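Putative integron gene cassette protein (Uncultured bacterium, PDB 3FUY) is of unknown function, encoded on a mobile integron gene cassette from a salt-marsh metagenome, and may carry an interaction site on a novel fold. Local coordinates at residues S120-E123 against R124-E128. Numbering follows the deposited sequence.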
ATOM      1  N   SER B 120       0.466  30.840 -25.777  1.00 55.24           N
ATOM      2  CA  SER B 120       1.254  32.067 -25.790  1.00 58.36           C
ATOM      3  C   SER B 120       1.467  32.633 -24.386  1.00 58.19           C
ATOM      4  O   SER B 120       0.718  32.334 -23.461  1.00 57.61           O
ATOM      5  CB  SER B 120       0.597  33.125 -26.683  1.00 61.08           C
ATOM      6  OG  SER B 120      -0.575  33.659 -26.085  1.00 61.56           O
ATOM      7  N   GLU B 121       2.497  33.458 -24.249  1.00 61.72           N
ATOM      8  CA  GLU B 121       2.802  34.141 -22.995  1.00 62.11           C
ATOM      9  C   GLU B 121       1.552  34.627 -22.260  1.00 60.41           C
ATOM     10  O   GLU B 121       1.392  34.391 -21.061  1.00 58.38           O
ATOM     11  CB  GLU B 121       3.721  35.333 -23.268  1.00 63.27           C
ATOM     12  CG  GLU B 121       4.201  36.046 -22.020  1.00 70.15           C
ATOM     13  CD  GLU B 121       5.269  35.264 -21.287  1.00 70.94           C
ATOM     14  OE1 GLU B 121       5.795  34.294 -21.871  1.00 69.14           O
ATOM     15  OE2 GLU B 121       5.584  35.624 -20.131  1.00 74.36           O
ATOM     16  N   VAL B 122       0.671  35.314 -22.978  1.00 55.23           N
ATOM     17  CA  VAL B 122      -0.504  35.904 -22.351  1.00 58.26           C
ATOM     18  C   VAL B 122      -1.521  34.840 -21.938  1.00 58.09           C
ATOM     19  O   VAL B 122      -2.133  34.942 -20.873  1.00 55.87           O
ATOM     20  CB  VAL B 122      -1.173  36.959 -23.259  1.00 59.50           C
ATOM     21  CG1 VAL B 122      -2.176  36.309 -24.198  1.00 55.46           C
ATOM     22  CG2 VAL B 122      -1.846  38.035 -22.413  1.00 57.14           C
ATOM     23  N   GLU B 123      -1.693  33.824 -22.779  1.00 55.32           N
ATOM     24  CA  GLU B 123      -2.638  32.749 -22.498  1.00 58.33           C
ATOM     25  C   GLU B 123      -2.228  31.975 -21.258  1.00 53.96           C
ATOM     26  O   GLU B 123      -3.078  31.419 -20.563  1.00 52.31           O
ATOM     27  CB  GLU B 123      -2.756  31.795 -23.688  1.00 58.90           C
ATOM     28  CG  GLU B 123      -3.674  32.297 -24.786  1.00 61.34           C
ATOM     29  CD  GLU B 123      -3.563  31.486 -26.056  1.00 66.12           C
ATOM     30  OE1 GLU B 123      -2.605  30.687 -26.177  1.00 61.52           O
ATOM     31  OE2 GLU B 123      -4.440  31.653 -26.933  1.00 73.03           O
ATOM     32  N   ARG B 124      -0.922  31.940 -20.996  1.00 50.76           N
ATOM     33  CA  ARG B 124      -0.391  31.255 -19.825  1.00 52.43           C
ATOM     34  C   ARG B 124      -0.621  32.077 -18.575  1.00 49.22           C
ATOM     35  O   ARG B 124      -1.094  31.563 -17.566  1.00 44.66           O
ATOM     36  CB  ARG B 124       1.103  30.986 -19.980  1.00 51.04           C
ATOM     37  CG  ARG B 124       1.428  30.101 -21.153  1.00 54.98           C
ATOM     38  CD  ARG B 124       2.877  29.686 -21.137  1.00 55.93           C
ATOM     39  NE  ARG B 124       3.137  28.712 -22.189  1.00 59.67           N
ATOM     40  CZ  ARG B 124       4.019  27.723 -22.089  1.00 57.20           C
ATOM     41  NH1 ARG B 124       4.730  27.569 -20.978  1.00 55.10           N
ATOM     42  NH2 ARG B 124       4.186  26.889 -23.106  1.00 58.49           N
ATOM     43  N   GLU B 125      -0.271  33.354 -18.646  1.00 49.29           N
ATOM     44  CA  GLU B 125      -0.474  34.258 -17.531  1.00 48.38           C
ATOM     45  C   GLU B 125      -1.952  34.301 -17.181  1.00 46.04           C
ATOM     46  O   GLU B 125      -2.315  34.381 -16.008  1.00 48.09           O
ATOM     47  CB  GLU B 125       0.065  35.654 -17.867  1.00 53.16           C
ATOM     48  CG  GLU B 125       1.596  35.715 -17.877  1.00 58.78           C
ATOM     49  CD  GLU B 125       2.152  36.969 -18.543  1.00 68.80           C
ATOM     50  OE1 GLU B 125       1.447  37.568 -19.388  1.00 67.09           O
ATOM     51  OE2 GLU B 125       3.306  37.345 -18.228  1.00 67.92           O
ATOM     52  N   THR B 126      -2.795  34.238 -18.208  1.00 44.30           N
ATOM     53  CA  THR B 126      -4.244  34.216 -18.033  1.00 47.34           C
ATOM     54  C   THR B 126      -4.745  32.925 -17.362  1.00 42.90           C
ATOM     55  O   THR B 126      -5.557  32.974 -16.443  1.00 37.61           O
ATOM     56  CB  THR B 126      -4.976  34.422 -19.380  1.00 47.57           C
ATOM     57  OG1 THR B 126      -4.691  35.735 -19.881  1.00 53.01           O
ATOM     58  CG2 THR B 126      -6.473  34.285 -19.203  1.00 43.32           C
ATOM     59  N   ALA B 127      -4.259  31.773 -17.818  1.00 41.96           N
ATOM     60  CA  ALA B 127      -4.657  30.504 -17.216  1.00 40.83           C
ATOM     61  C   ALA B 127      -4.204  30.415 -15.757  1.00 37.82           C
ATOM     62  O   ALA B 127      -4.941  29.942 -14.889  1.00 36.12           O
ATOM     63  CB  ALA B 127      -4.119  29.327 -18.024  1.00 40.47           C
ATOM     64  N   GLU B 128      -2.997  30.896 -15.493  1.00 37.17           N
ATOM     65  CA  GLU B 128      -2.425  30.873 -14.160  1.00 39.18           C
ATOM     66  C   GLU B 128      -3.233  31.700 -13.161  1.00 38.01           C
ATOM     67  O   GLU B 128      -3.451  31.270 -12.035  1.00 31.67           O
ATOM     68  CB  GLU B 128      -0.979  31.367 -14.205  1.00 39.99           C
ATOM     69  CG  GLU B 128      -0.047  30.399 -14.893  1.00 43.12           C
ATOM     70  CD  GLU B 128       1.328  30.978 -15.153  1.00 48.04           C
ATOM     71  OE1 GLU B 128       1.822  31.753 -14.302  1.00 48.35           O
ATOM     72  OE2 GLU B 128       1.916  30.642 -16.207  1.00 46.01           O
TER
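Glu121 and Glu125, one turn apart, bring two carboxylates together without a hydrogen bond: Glu121 OE2 lies 3.4 Å from Glu125 OE2, the two planes 78° apart. With CG anti to the backbone N and a bend at chi2 (75°), Glu121 turns its acid forward along the helix, while Glu125 runs out extended. Both side chains are exposed, so solvent probably screens much of the repulsion. One residue further on, Thr126 grips Val122 O twice, through its N at 2.8 Å and its OG1 at 2.9 Å, from opposite faces of the carbonyl plane. With chi1 at -65°, OG1 sits beside the backbone N. All this belongs to the first turns of helix 121-138, the crossover helix of a beta-alpha-beta unit between strands 106-116 and 150-160. Ser120, the N-cap, forms a capping box with Glu123: Glu123 OE1 takes Ser120 N at 3.1 Å, and Glu123 N gives a weak bond of 3.5 Å back to Ser120 OG. Arg124 N donates to Ser120 O at 3.0 Å, and Arg124 CG packs against the same oxygen at 3.3 Å. Its guanidinium reaches Ala119 O through NE and Glu159 through NH2, a salt bridge to strand 150-160.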